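Local atomic coordinates of nucleoporin NUP82 (Chaetomium thermophilum, PDB entry 5CWW), a protein that probably serves as a structural component of the nuclear pore complex and can dock transport factors; this fragment holds its N-terminal beta-propeller domain. Residues Ala130-His135 / Ser173-Ala178; Val191-Asp196 / Met252-Ala257; Glu195-Arg200 / Ile219-Leu224; Cys258-Asp263 / Thr271-Met276; Glu388-Tyr393 / Asp487-Phe492. All coordinates share one frame; numbering follows the deposited sequence. Where two conformers were deposited one is given.

Interaction 1 of 5, residues Ala130-His135 / Ser173-Ala178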
# COMPACT_ATOMS: atom_id res chain seq x y z
N ALA B 130 12.81 -8.26 6.26
CA ALA B 130 11.67 -7.87 7.07
C ALA B 130 10.78 -9.08 7.34
O ALA B 130 10.43 -9.81 6.41
CB ALA B 130 10.88 -6.77 6.38
N VAL B 131 10.44 -9.29 8.61
CA VAL B 131 9.67 -10.45 9.04
C VAL B 131 8.38 -10.02 9.72
O VAL B 131 8.41 -9.46 10.82
CB VAL B 131 10.49 -11.34 10.01
CG1 VAL B 131 9.70 -12.58 10.39
CG2 VAL B 131 11.82 -11.72 9.38
N LEU B 132 7.26 -10.30 9.07
CA LEU B 132 5.96 -9.82 9.53
C LEU B 132 5.05 -10.93 10.04
O LEU B 132 4.90 -11.98 9.41
CB LEU B 132 5.23 -9.09 8.40
CG LEU B 132 5.64 -7.66 8.09
CD1 LEU B 132 7.06 -7.58 7.55
CD2 LEU B 132 4.66 -7.04 7.10
N THR B 133 4.47 -10.70 11.21
CA THR B 133 3.31 -11.44 11.67
C THR B 133 2.10 -10.62 11.25
O THR B 133 2.22 -9.73 10.41
CB THR B 133 3.33 -11.68 13.19
OG1 THR B 133 3.29 -10.42 13.87
CG2 THR B 133 4.57 -12.44 13.60
N SER B 134 0.95 -10.89 11.85
CA SER B 134 -0.23 -10.09 11.55
C SER B 134 -0.06 -8.64 12.03
O SER B 134 -0.55 -7.71 11.39
CB SER B 134 -1.47 -10.71 12.19
OG SER B 134 -1.29 -10.91 13.58
N HIS B 135 0.65 -8.46 13.15
CA HIS B 135 0.77 -7.15 13.78
C HIS B 135 2.21 -6.69 14.02
O HIS B 135 2.47 -5.49 14.12
CB HIS B 135 0.02 -7.15 15.12
CG HIS B 135 -1.47 -7.15 14.99
ND1 HIS B 135 -2.18 -8.25 14.57
CD2 HIS B 135 -2.38 -6.17 15.21
CE1 HIS B 135 -3.47 -7.95 14.54
NE2 HIS B 135 -3.61 -6.70 14.93
N SER B 173 -3.13 -1.38 15.32
CA SER B 173 -3.59 -1.78 14.00
C SER B 173 -2.63 -2.77 13.34
O SER B 173 -1.41 -2.64 13.45
CB SER B 173 -3.76 -0.56 13.10
OG SER B 173 -4.28 -0.92 11.83
N ALA B 174 -3.19 -3.77 12.67
CA ALA B 174 -2.40 -4.80 11.99
C ALA B 174 -1.53 -4.23 10.87
O ALA B 174 -1.91 -3.25 10.22
CB ALA B 174 -3.32 -5.88 11.44
N VAL B 175 -0.38 -4.85 10.65
CA VAL B 175 0.51 -4.45 9.56
C VAL B 175 0.11 -5.17 8.28
O VAL B 175 -0.11 -6.39 8.27
CB VAL B 175 2.00 -4.75 9.90
CG1 VAL B 175 2.24 -6.23 10.15
CG2 VAL B 175 2.91 -4.22 8.79
N VAL B 176 0.01 -4.41 7.20
CA VAL B 176 -0.51 -4.92 5.93
C VAL B 176 0.59 -5.05 4.88
O VAL B 176 0.66 -6.05 4.17
CB VAL B 176 -1.62 -3.99 5.40
CG1 VAL B 176 -2.02 -4.37 4.00
CG2 VAL B 176 -2.83 -4.05 6.33
N SER B 177 1.45 -4.04 4.80
CA SER B 177 2.54 -4.05 3.84
C SER B 177 3.83 -3.54 4.46
O SER B 177 3.82 -2.64 5.30
CB SER B 177 2.19 -3.20 2.61
OG SER B 177 1.00 -3.65 2.01
N ALA B 178 4.93 -4.15 4.03
CA ALA B 178 6.26 -3.66 4.32
C ALA B 178 7.05 -3.66 3.03
O ALA B 178 7.27 -4.72 2.44
CB ALA B 178 6.94 -4.52 5.37
O HOH W 1 1.19 -8.96 8.14
O HOH W 2 1.24 -3.21 13.29
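The imidazole of His135 lies against Ala174. Ala174 CB sits over one ring face, offset toward the rim, and is 3.6 Å from His135 NE2. This is a CH-pi contact, with the methyl 16° off the ring normal. Ser134 OG lies at the edge of the ring, in its plane, and shares a 3.0 Å hydrogen bond with His135 ND1. That bond probably helps to fix the ring's rotation. An alanine in place of His135 would probably leave the Ala174 methyl without its ring cover and Ser134 OG without this partner.

On the backbone, Val175 N donates to Ser134 O at 3.0 Å. Val175 CG1 stands between its own backbone N and carbonyl carbon (chi1 60°), where it meets Thr133 O at 3.5 Å. Val175 CG2 touches Leu132 CD2 at 3.7 Å, and the two side chains cross at about a right angle. Leu132 CD1 reaches Ala178 CB. One water donates to both Thr133 O and Val175 O.

Strands 128-132 and 175-180 belong to successive four-stranded sheets. Val137 of strand 137-141 packs on both Leu132 and Val175. Beyond them, Val176 and Ser177 form a classic beta bulge facing Val193 of strand 189-194.

Interaction 2 of 5, residues Val191-Asp196 / Met252-Ala257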
# COMPACT_ATOMS: atom_id res chain seq x y z
N VAL B 191 9.35 1.14 4.50
CA VAL B 191 8.03 1.72 4.66
C VAL B 191 7.05 0.65 5.12
O VAL B 191 6.91 -0.39 4.46
CB VAL B 191 7.50 2.35 3.35
CG1 VAL B 191 6.10 2.92 3.55
CG2 VAL B 191 8.44 3.44 2.87
N THR B 192 6.39 0.89 6.24
CA THR B 192 5.33 0.00 6.72
C THR B 192 3.98 0.71 6.61
O THR B 192 3.90 1.93 6.75
CB THR B 192 5.56 -0.45 8.17
OG1 THR B 192 5.58 0.68 9.05
CG2 THR B 192 6.88 -1.21 8.29
N VAL B 193 2.94 -0.07 6.33
CA VAL B 193 1.59 0.46 6.23
C VAL B 193 0.65 -0.46 7.00
O VAL B 193 0.70 -1.68 6.85
CB VAL B 193 1.13 0.57 4.75
CG1 VAL B 193 -0.21 1.29 4.67
CG2 VAL B 193 2.17 1.30 3.92
N THR B 194 -0.21 0.15 7.81
CA THR B 194 -1.18 -0.59 8.62
C THR B 194 -2.56 -0.52 7.99
O THR B 194 -2.81 0.31 7.12
CB THR B 194 -1.24 -0.03 10.05
OG1 THR B 194 -1.51 1.37 10.01
CG2 THR B 194 0.08 -0.25 10.77
N GLU B 195 -3.45 -1.40 8.44
CA GLU B 195 -4.84 -1.40 7.99
C GLU B 195 -5.51 -0.04 8.15
O GLU B 195 -6.29 0.38 7.29
CB GLU B 195 -5.66 -2.44 8.75
CG GLU B 195 -5.52 -3.86 8.23
CD GLU B 195 -6.50 -4.81 8.88
OE1 GLU B 195 -6.91 -4.56 10.03
OE2 GLU B 195 -6.87 -5.82 8.24
N ASP B 196 -5.20 0.66 9.24
CA ASP B 196 -5.82 1.96 9.50
C ASP B 196 -5.05 3.07 8.79
O ASP B 196 -5.10 4.23 9.20
CB ASP B 196 -5.92 2.22 11.01
CG ASP B 196 -4.56 2.31 11.69
OD1 ASP B 196 -3.57 1.80 11.14
OD2 ASP B 196 -4.50 2.90 12.79
N MET B 252 -11.15 3.37 4.23
CA MET B 252 -9.70 3.54 4.11
C MET B 252 -8.97 2.41 4.83
O MET B 252 -7.87 2.60 5.35
CB MET B 252 -9.27 4.90 4.66
CG MET B 252 -9.74 6.08 3.81
SD MET B 252 -9.00 7.66 4.26
CE MET B 252 -7.33 7.43 3.63
N GLU B 253 -9.59 1.24 4.88
CA GLU B 253 -8.90 0.04 5.33
C GLU B 253 -7.95 -0.40 4.23
O GLU B 253 -8.38 -0.76 3.14
CB GLU B 253 -9.90 -1.08 5.66
CG GLU B 253 -9.25 -2.33 6.23
CD GLU B 253 -10.23 -3.47 6.40
OE1 GLU B 253 -10.45 -3.91 7.55
OE2 GLU B 253 -10.77 -3.95 5.38
N VAL B 254 -6.65 -0.38 4.52
CA VAL B 254 -5.64 -0.69 3.50
C VAL B 254 -5.55 -2.18 3.25
O VAL B 254 -5.48 -2.98 4.19
CB VAL B 254 -4.25 -0.16 3.91
CG1 VAL B 254 -3.22 -0.45 2.81
CG2 VAL B 254 -4.31 1.33 4.20
N ALA B 255 -5.55 -2.55 1.97
CA ALA B 255 -5.35 -3.94 1.55
C ALA B 255 -3.87 -4.19 1.27
O ALA B 255 -3.32 -5.21 1.66
CB ALA B 255 -6.19 -4.26 0.33
N ALA B 256 -3.24 -3.25 0.57
CA ALA B 256 -1.82 -3.37 0.25
C ALA B 256 -1.26 -2.06 -0.27
O ALA B 256 -2.00 -1.19 -0.72
CB ALA B 256 -1.59 -4.48 -0.76
N ALA B 257 0.06 -1.94 -0.23
CA ALA B 257 0.76 -0.77 -0.74
C ALA B 257 2.04 -1.21 -1.42
O ALA B 257 2.62 -2.24 -1.08
CB ALA B 257 1.05 0.21 0.37
O HOH W 3 -6.37 -5.44 5.22
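Glu195 and Val254 bring two backbones together, their CA atoms 4.6 Å apart. The strand parts 191-194 and 254-257 run nearly antiparallel, at 166°. Their axes come no closer than 7.8 Å, so the strand parts meet through side chains, and the backbones come close only around Glu195 and Val254. The backbones are joined by one hydrogen bond. Val254 N donates to Glu195 O at 2.9 Å, on a lone pair and in the carbonyl plane. The bond is close to straight, with 165° at the hydrogen. Glu253 CA adds a CA-H...O contact to the same oxygen.

Val193 and Val254 form the apolar part. Their CG1 methyls meet at 3.9 Å, and the side chains cross at about a right angle. Val193 CG1 is anti to its backbone N (chi1 -173°), which turns it to Val254. The other branch, CG2, lies 3.9 Å from Ala257 CB. Val254 CG2 also rests on Thr194 O, at 3.4 Å.

At the polar end two like charges lie close. Glu195 and Glu253 lie side by side, pointing the same way, with Glu195 OE2 4.1 Å from Glu253 OE1. Their repulsion is probably eased by other partners. A water donates to Glu195 OE2 and to Val254 O, while Thr277 bonds Glu253 OE2.

Leu274 of strand 272-276 packs on both Val193 and Ala257. Strand 189-194 is the second of its sheet and strand 254-258 the first of the next. Such apolar packing between successive four-stranded antiparallel sheets is characteristic of neighbouring blades in a beta-propeller.

Interaction 3 of 5, residues Glu195-Arg200 / Ile219-Leu224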
# COMPACT_ATOMS: atom_id res chain seq x y z
N GLU B 195 -3.45 -1.40 8.44
CA GLU B 195 -4.84 -1.40 7.99
C GLU B 195 -5.51 -0.04 8.15
O GLU B 195 -6.29 0.38 7.29
CB GLU B 195 -5.66 -2.44 8.75
CG GLU B 195 -5.52 -3.86 8.23
CD GLU B 195 -6.50 -4.81 8.88
OE1 GLU B 195 -6.91 -4.56 10.03
OE2 GLU B 195 -6.87 -5.82 8.24
N ASP B 196 -5.20 0.66 9.24
CA ASP B 196 -5.82 1.96 9.50
C ASP B 196 -5.05 3.07 8.79
O ASP B 196 -5.10 4.23 9.20
CB ASP B 196 -5.92 2.22 11.01
CG ASP B 196 -4.56 2.31 11.69
OD1 ASP B 196 -3.57 1.80 11.14
OD2 ASP B 196 -4.50 2.90 12.79
N ALA B 197 -4.35 2.70 7.72
CA ALA B 197 -3.78 3.66 6.77
C ALA B 197 -2.79 4.63 7.40
O ALA B 197 -2.81 5.83 7.10
CB ALA B 197 -4.91 4.44 6.09
N ILE B 198 -1.93 4.13 8.28
CA ILE B 198 -0.82 4.92 8.78
C ILE B 198 0.46 4.49 8.07
O ILE B 198 0.84 3.32 8.11
CB ILE B 198 -0.66 4.79 10.30
CG1 ILE B 198 -1.92 5.29 11.00
CG2 ILE B 198 0.55 5.58 10.77
CD1 ILE B 198 -2.04 4.87 12.42
N VAL B 199 1.11 5.45 7.41
CA VAL B 199 2.33 5.20 6.66
C VAL B 199 3.53 5.62 7.51
O VAL B 199 3.59 6.75 7.99
CB VAL B 199 2.35 5.96 5.32
CG1 VAL B 199 3.64 5.71 4.56
CG2 VAL B 199 1.15 5.56 4.48
N ARG B 200 4.46 4.69 7.70
CA ARG B 200 5.64 4.96 8.52
C ARG B 200 6.93 4.62 7.79
O ARG B 200 7.11 3.50 7.31
CB ARG B 200 5.55 4.17 9.83
CG ARG B 200 4.69 4.85 10.88
CD ARG B 200 4.62 4.04 12.16
NE ARG B 200 3.51 3.08 12.13
CZ ARG B 200 2.36 3.23 12.78
NH1 ARG B 200 2.13 4.29 13.54
NH2 ARG B 200 1.43 2.30 12.67
N ILE B 219 2.70 9.18 8.90
CA ILE B 219 1.61 9.90 8.26
C ILE B 219 0.29 9.16 8.45
O ILE B 219 0.15 8.00 8.05
CB ILE B 219 1.86 10.07 6.74
CG1 ILE B 219 3.22 10.73 6.49
CG2 ILE B 219 0.74 10.90 6.11
CD1 ILE B 219 3.68 10.64 5.05
N ASP B 220 -0.68 9.84 9.05
CA ASP B 220 -2.04 9.32 9.13
C ASP B 220 -2.82 9.78 7.90
O ASP B 220 -3.24 10.94 7.82
CB ASP B 220 -2.73 9.79 10.41
CG ASP B 220 -4.04 9.08 10.67
OD1 ASP B 220 -4.59 8.44 9.74
OD2 ASP B 220 -4.54 9.17 11.81
N LEU B 221 -2.99 8.88 6.94
CA LEU B 221 -3.68 9.20 5.69
C LEU B 221 -5.11 9.68 5.92
O LEU B 221 -5.66 10.44 5.11
CB LEU B 221 -3.68 7.99 4.76
CG LEU B 221 -2.30 7.44 4.39
CD1 LEU B 221 -2.42 6.28 3.42
CD2 LEU B 221 -1.40 8.52 3.81
N LYS B 222 -5.72 9.25 7.02
CA LYS B 222 -7.10 9.62 7.32
C LYS B 222 -7.20 11.10 7.69
O LYS B 222 -8.20 11.76 7.40
CB LYS B 222 -7.65 8.75 8.45
CG LYS B 222 -7.61 7.26 8.14
CD LYS B 222 -8.32 6.44 9.21
CE LYS B 222 -7.71 6.65 10.60
NZ LYS B 222 -6.24 6.38 10.61
N LYS B 223 -6.16 11.63 8.33
CA LYS B 223 -6.08 13.05 8.62
C LYS B 223 -5.76 13.81 7.34
O LYS B 223 -6.39 14.82 7.02
CB LYS B 223 -5.02 13.35 9.68
CG LYS B 223 -5.23 12.66 11.02
CD LYS B 223 -4.25 13.19 12.07
CE LYS B 223 -4.39 12.48 13.41
NZ LYS B 223 -3.70 11.16 13.44
N LEU B 224 -4.77 13.31 6.61
CA LEU B 224 -4.30 13.94 5.38
C LEU B 224 -5.39 14.06 4.31
O LEU B 224 -5.46 15.06 3.61
CB LEU B 224 -3.11 13.15 4.82
CG LEU B 224 -2.48 13.65 3.52
CD1 LEU B 224 -1.93 15.05 3.69
CD2 LEU B 224 -1.39 12.69 3.08
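Val199 and Ile219 form a hydrogen-bonded antiparallel pair, next to the non-hydrogen-bonded pair of Ile198 and Asp220. These are the third and fourth strands of one beta-propeller blade. The fourth runs straight into helix 221-225. Val199 N bonds Ile219 O at 2.8 Å, and Ile219 N returns to Val199 O at 2.7 Å. The pairing continues into the first turn of the helix, where Leu221 N donates to Ala197 O at 3.1 Å, nearly along the C=O axis.

Leu221 carries apolar packing across the contact. Its CD1 meets Val199 CG2 at 3.8 Å, and the two side chains cross obliquely. Its CB lies beside the Ala197 methyl. Leu274 and Leu284, from strands of the next sheet, pack on Leu221 as well.

Lys222 makes the polar link. Its chain bends at chi3 and chi4 (-58° and -55°), and NZ then donates to Asp196 O at 2.8 Å, in the carbonyl plane. The same NZ forms a salt bridge with Asp220, which holds the N-cap position of the helix. Asp220 is thus tied to Lys222, and its carboxylate is likely to interact favourably with the start of the helix. Lys223 NZ salt-bridges the other oxygen, OD2, at 2.7 Å. Lys222 grips Asp220 OD1 from opposite faces of the carboxylate plane, with NZ at 2.8 Å and the capping backbone N at 3.1 Å.

Interaction 4 of 5, residues Cys258-Asp263 / Thr271-Met276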
# COMPACT_ATOMS: atom_id res chain seq x y z
N CYS B 258 2.49 -0.43 -2.40
CA CYS B 258 3.73 -0.74 -3.09
C CYS B 258 4.36 0.51 -3.68
O CYS B 258 3.69 1.52 -3.90
CB CYS B 258 3.47 -1.76 -4.20
SG CYS B 258 2.45 -1.13 -5.55
N PHE B 259 5.67 0.44 -3.89
CA PHE B 259 6.38 1.39 -4.73
C PHE B 259 6.46 0.79 -6.13
O PHE B 259 6.40 -0.43 -6.28
CB PHE B 259 7.78 1.68 -4.20
CG PHE B 259 7.81 2.58 -3.01
CD1 PHE B 259 7.57 3.94 -3.14
CD2 PHE B 259 8.09 2.08 -1.75
CE1 PHE B 259 7.59 4.78 -2.04
CE2 PHE B 259 8.12 2.91 -0.64
CZ PHE B 259 7.87 4.26 -0.79
N PRO B 260 6.58 1.65 -7.15
CA PRO B 260 6.80 1.07 -8.47
C PRO B 260 8.07 0.24 -8.51
O PRO B 260 9.00 0.48 -7.73
CB PRO B 260 6.93 2.30 -9.37
CG PRO B 260 6.08 3.31 -8.71
CD PRO B 260 6.29 3.09 -7.23
N THR B 261 8.07 -0.77 -9.38
CA THR B 261 9.26 -1.51 -9.73
C THR B 261 10.38 -0.52 -10.02
O THR B 261 10.13 0.51 -10.64
CB THR B 261 9.01 -2.40 -10.97
OG1 THR B 261 8.55 -1.57 -12.05
CG2 THR B 261 7.94 -3.44 -10.67
N ARG B 262 11.59 -0.80 -9.56
CA ARG B 262 12.65 0.19 -9.72
C ARG B 262 13.11 0.23 -11.17
O ARG B 262 12.48 -0.35 -12.05
CB ARG B 262 13.84 -0.10 -8.80
CG ARG B 262 14.56 1.16 -8.31
CD ARG B 262 16.02 0.91 -7.97
NE ARG B 262 16.70 2.14 -7.58
CZ ARG B 262 17.97 2.21 -7.19
NH1 ARG B 262 18.72 1.11 -7.13
NH2 ARG B 262 18.51 3.37 -6.86
N ASP B 263 14.22 0.92 -11.41
CA ASP B 263 14.62 1.30 -12.77
C ASP B 263 13.51 2.14 -13.41
O ASP B 263 13.44 2.24 -14.64
CB ASP B 263 14.92 0.06 -13.61
CG ASP B 263 15.83 -0.93 -12.90
OD1 ASP B 263 16.55 -0.51 -11.98
OD2 ASP B 263 15.81 -2.12 -13.27
N THR B 271 6.86 7.53 -5.53
CA THR B 271 5.40 7.45 -5.46
C THR B 271 4.98 6.18 -4.74
O THR B 271 5.24 5.07 -5.21
CB THR B 271 4.76 7.48 -6.85
OG1 THR B 271 5.23 8.64 -7.56
CG2 THR B 271 3.24 7.54 -6.74
N LEU B 272 4.32 6.34 -3.60
CA LEU B 272 3.73 5.22 -2.89
C LEU B 272 2.29 5.04 -3.34
O LEU B 272 1.49 5.98 -3.28
CB LEU B 272 3.79 5.42 -1.37
CG LEU B 272 3.22 4.27 -0.53
CD1 LEU B 272 4.04 3.00 -0.71
CD2 LEU B 272 3.14 4.67 0.94
N TRP B 273 1.97 3.84 -3.80
CA TRP B 273 0.62 3.51 -4.25
C TRP B 273 -0.07 2.66 -3.19
O TRP B 273 0.56 1.79 -2.59
CB TRP B 273 0.67 2.76 -5.58
CG TRP B 273 0.99 3.62 -6.76
CD1 TRP B 273 2.23 3.93 -7.24
CD2 TRP B 273 0.06 4.29 -7.61
NE1 TRP B 273 2.13 4.74 -8.35
CE2 TRP B 273 0.80 4.97 -8.59
CE3 TRP B 273 -1.34 4.37 -7.64
CZ2 TRP B 273 0.19 5.74 -9.59
CZ3 TRP B 273 -1.94 5.12 -8.64
CH2 TRP B 273 -1.17 5.79 -9.60
N LEU B 274 -1.36 2.89 -2.99
CA LEU B 274 -2.13 2.13 -2.01
C LEU B 274 -3.47 1.66 -2.55
O LEU B 274 -4.12 2.36 -3.32
CB LEU B 274 -2.38 2.97 -0.76
CG LEU B 274 -1.15 3.49 -0.02
CD1 LEU B 274 -0.84 4.92 -0.45
CD2 LEU B 274 -1.36 3.41 1.48
N ALA B 275 -3.86 0.46 -2.13
CA ALA B 275 -5.16 -0.10 -2.48
C ALA B 275 -5.94 -0.44 -1.22
O ALA B 275 -5.45 -1.16 -0.34
CB ALA B 275 -4.99 -1.33 -3.35
N MET B 276 -7.16 0.09 -1.13
CA MET B 276 -8.05 -0.15 -0.01
C MET B 276 -8.96 -1.33 -0.31
O MET B 276 -9.28 -1.59 -1.46
CB MET B 276 -8.90 1.10 0.27
CG MET B 276 -8.10 2.39 0.38
SD MET B 276 -6.98 2.41 1.80
CE MET B 276 -6.23 4.02 1.60
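Cys258 and Trp273 are joined by two backbone hydrogen bonds. Cys258 N donates to Trp273 O and Trp273 N to Cys258 O, both at 2.9 Å. They form an antiparallel hydrogen-bonded pair, with both side chains on the same face of the sheet. There Cys258 SG packs loosely against Trp273 CB at 4.3 Å.

The aromatic contact lies with the neighbours of this pair, Phe259 and Leu272. Leu272 CD1 sits over the centre of the Phe259 ring, 9° off its normal, in a CH-pi contact. CG of Leu272 is anti to its backbone N (chi1 -179°), and chi2 (65°) then sets CD1 over the ring. The same CD1 lies 3.5 Å from Cys258 O. The CB of Leu272 lies 3.9 Å from Phe259 CE1.

The pairing joins the first and second strands of a beta-propeller blade, 254-258 and 272-276. Segment 258-263 is where the first strand ends and the connecting loop begins. Phe259 also meets the ring of His181 and packs on Val191 of strand 189-194, in the preceding blade.

The remaining packing gathers round Thr271 O and the Trp273 ring. Pro260 CD approaches Thr271 O at 3.0 Å, a tight van der Waals contact. Thr271 O also lies 3.3 Å from Phe259 CD1, oblique to the ring. Pro260 CD also lies at the edge of the Trp273 ring, near its plane and 4.1 Å from CD1. The two side chains cross at about a right angle. The Trp273 ring also meets that of Phe373, and Val394 of strand 389-395 packs on both Trp273 and Cys258.

Interaction 5 of 5, residues Glu388-Tyr393 / Asp487-Phe492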
# COMPACT_ATOMS: atom_id res chain seq x y z
N GLU B 388 -13.91 -5.14 -4.34
CA GLU B 388 -13.03 -5.31 -3.19
C GLU B 388 -11.62 -5.72 -3.62
O GLU B 388 -11.44 -6.74 -4.29
CB GLU B 388 -13.61 -6.37 -2.24
CG GLU B 388 -12.76 -6.67 -1.02
CD GLU B 388 -13.44 -7.64 -0.07
OE1 GLU B 388 -13.82 -8.74 -0.52
OE2 GLU B 388 -13.59 -7.30 1.12
N LEU B 389 -10.62 -4.92 -3.23
CA LEU B 389 -9.24 -5.16 -3.64
C LEU B 389 -8.45 -5.90 -2.57
O LEU B 389 -8.71 -5.74 -1.37
CB LEU B 389 -8.54 -3.84 -3.97
CG LEU B 389 -9.01 -3.11 -5.24
CD1 LEU B 389 -8.28 -1.79 -5.38
CD2 LEU B 389 -8.80 -3.97 -6.48
N LYS B 390 -7.48 -6.69 -3.01
CA LYS B 390 -6.64 -7.46 -2.10
C LYS B 390 -5.16 -7.26 -2.36
O LYS B 390 -4.33 -7.53 -1.49
CB LYS B 390 -7.00 -8.95 -2.20
CG LYS B 390 -8.34 -9.30 -1.55
CD LYS B 390 -8.27 -9.19 -0.02
CE LYS B 390 -9.64 -9.07 0.62
NZ LYS B 390 -10.48 -10.28 0.36
N ASP B 391 -4.81 -6.78 -3.55
CA ASP B 391 -3.41 -6.47 -3.83
C ASP B 391 -3.29 -5.41 -4.91
O ASP B 391 -4.22 -5.16 -5.68
CB ASP B 391 -2.65 -7.72 -4.26
CG ASP B 391 -1.17 -7.65 -3.92
OD1 ASP B 391 -0.68 -6.56 -3.57
OD2 ASP B 391 -0.49 -8.70 -4.02
N ILE B 392 -2.12 -4.78 -4.96
CA ILE B 392 -1.81 -3.78 -5.96
C ILE B 392 -0.37 -3.97 -6.42
O ILE B 392 0.51 -4.27 -5.61
CB ILE B 392 -2.02 -2.34 -5.43
CG1 ILE B 392 -1.72 -1.32 -6.53
CG2 ILE B 392 -1.16 -2.09 -4.19
CD1 ILE B 392 -2.16 0.10 -6.20
N TYR B 393 -0.15 -3.82 -7.72
CA TYR B 393 1.18 -4.00 -8.31
C TYR B 393 1.38 -2.98 -9.41
O TYR B 393 0.63 -2.95 -10.38
CB TYR B 393 1.34 -5.42 -8.85
CG TYR B 393 2.63 -5.63 -9.62
CD1 TYR B 393 3.85 -5.69 -8.96
CD2 TYR B 393 2.61 -5.78 -11.00
CE1 TYR B 393 5.02 -5.89 -9.67
CE2 TYR B 393 3.78 -5.98 -11.71
CZ TYR B 393 4.98 -6.03 -11.04
OH TYR B 393 6.14 -6.23 -11.74
N ASP B 487 -13.33 -15.03 1.37
CA ASP B 487 -12.33 -14.28 2.13
C ASP B 487 -10.93 -14.59 1.62
O ASP B 487 -9.96 -14.55 2.38
CB ASP B 487 -12.44 -14.61 3.62
CG ASP B 487 -12.25 -16.09 3.90
OD1 ASP B 487 -12.36 -16.90 2.96
OD2 ASP B 487 -11.99 -16.44 5.08
N GLY B 488 -10.81 -14.88 0.33
CA GLY B 488 -9.53 -15.23 -0.25
C GLY B 488 -8.62 -14.03 -0.40
O GLY B 488 -9.08 -12.92 -0.67
N TRP B 489 -7.32 -14.27 -0.24
CA TRP B 489 -6.31 -13.23 -0.37
C TRP B 489 -5.32 -13.57 -1.48
O TRP B 489 -4.23 -14.07 -1.21
CB TRP B 489 -5.56 -13.04 0.96
CG TRP B 489 -6.24 -12.09 1.89
CD1 TRP B 489 -7.26 -12.37 2.75
CD2 TRP B 489 -5.93 -10.70 2.07
NE1 TRP B 489 -7.61 -11.25 3.45
CE2 TRP B 489 -6.81 -10.21 3.05
CE3 TRP B 489 -5.00 -9.83 1.50
CZ2 TRP B 489 -6.79 -8.88 3.47
CZ3 TRP B 489 -4.98 -8.52 1.91
CH2 TRP B 489 -5.87 -8.05 2.89
N PRO B 490 -5.71 -13.31 -2.73
CA PRO B 490 -4.77 -13.53 -3.84
C PRO B 490 -3.65 -12.49 -3.83
O PRO B 490 -3.88 -11.38 -3.35
CB PRO B 490 -5.66 -13.41 -5.08
CG PRO B 490 -6.78 -12.52 -4.66
CD PRO B 490 -7.02 -12.82 -3.20
N MET B 491 -2.48 -12.85 -4.34
CA MET B 491 -1.30 -12.00 -4.24
C MET B 491 -0.59 -11.81 -5.58
O MET B 491 -0.52 -12.74 -6.38
CB MET B 491 -0.31 -12.58 -3.23
CG MET B 491 -0.87 -12.77 -1.83
SD MET B 491 0.23 -13.77 -0.81
CE MET B 491 -0.10 -15.41 -1.47
N PHE B 492 -0.05 -10.62 -5.80
CA PHE B 492 0.83 -10.37 -6.93
C PHE B 492 2.26 -10.78 -6.59
O PHE B 492 2.67 -10.72 -5.43
CB PHE B 492 0.82 -8.88 -7.33
CG PHE B 492 -0.35 -8.48 -8.19
CD1 PHE B 492 -0.68 -9.21 -9.32
CD2 PHE B 492 -1.10 -7.36 -7.88
CE1 PHE B 492 -1.75 -8.83 -10.12
CE2 PHE B 492 -2.17 -6.98 -8.67
CZ PHE B 492 -2.49 -7.72 -9.80
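Lys390 lies across the indole of Trp489. It joins strand 389-395 to the loop residues 488-490 that lead into strand 491-494, in successive beta-propeller sheets. The touching parts run in nearly the same direction, 6° apart. The Lys390 chain starts with CB 4.0 Å from Pro490 CD. CG then passes Gly488 O. A bend at chi2 (-70°) turns CD over the six-membered ring of Trp489, where it lies 3.5 Å from CD2 in a CH-pi contact. CE follows over the same indole, 3.9 Å from CE2 of Trp489. NZ donates to Gly488 O at 3.2 Å and makes a cation-pi contact over the five-membered ring of Trp489. Thr433 OG1 is a further partner of NZ. An alanine in place of Lys390 would probably open a gap over the Trp489 ring face and leave Gly488 O without this donor.

Further along the strand, Tyr393 CB presses on Phe492 CD2 at 3.3 Å, while their rings meet obliquely. Lys390 and Asp391 form a classic beta bulge facing Leu431. Arg47 makes a salt bridge with Asp391 OD2. That oxygen also accepts from Phe492 N at 2.7 Å, in a bond that is almost straight at 174°.

Overall arrangement
Interactions 1 and 2 pack successive sheets of the beta-propeller, and they touch through strands 175-180 and 189-194. Interaction 3 pairs two strands of that same sheet and shares Glu195 and Asp196 with interaction 2. Interaction 4 pairs strands in the following sheet; its strand 272-276 pairs with strand 254-258 of interaction 2 and packs on interaction 3. Interaction 5 lies between the sheets holding strands 389-395 and 491-494, and packs on interactions 2 and 4. Interaction 4, its centre about 6 Å from the centre of the chain, is mainly apolar and aromatic. Interaction 3, about 17 Å between the same centres, carries a salt-bridge network. Interaction 1 is partly buried, with waters. Interaction 5 is buried but holds charged side chains.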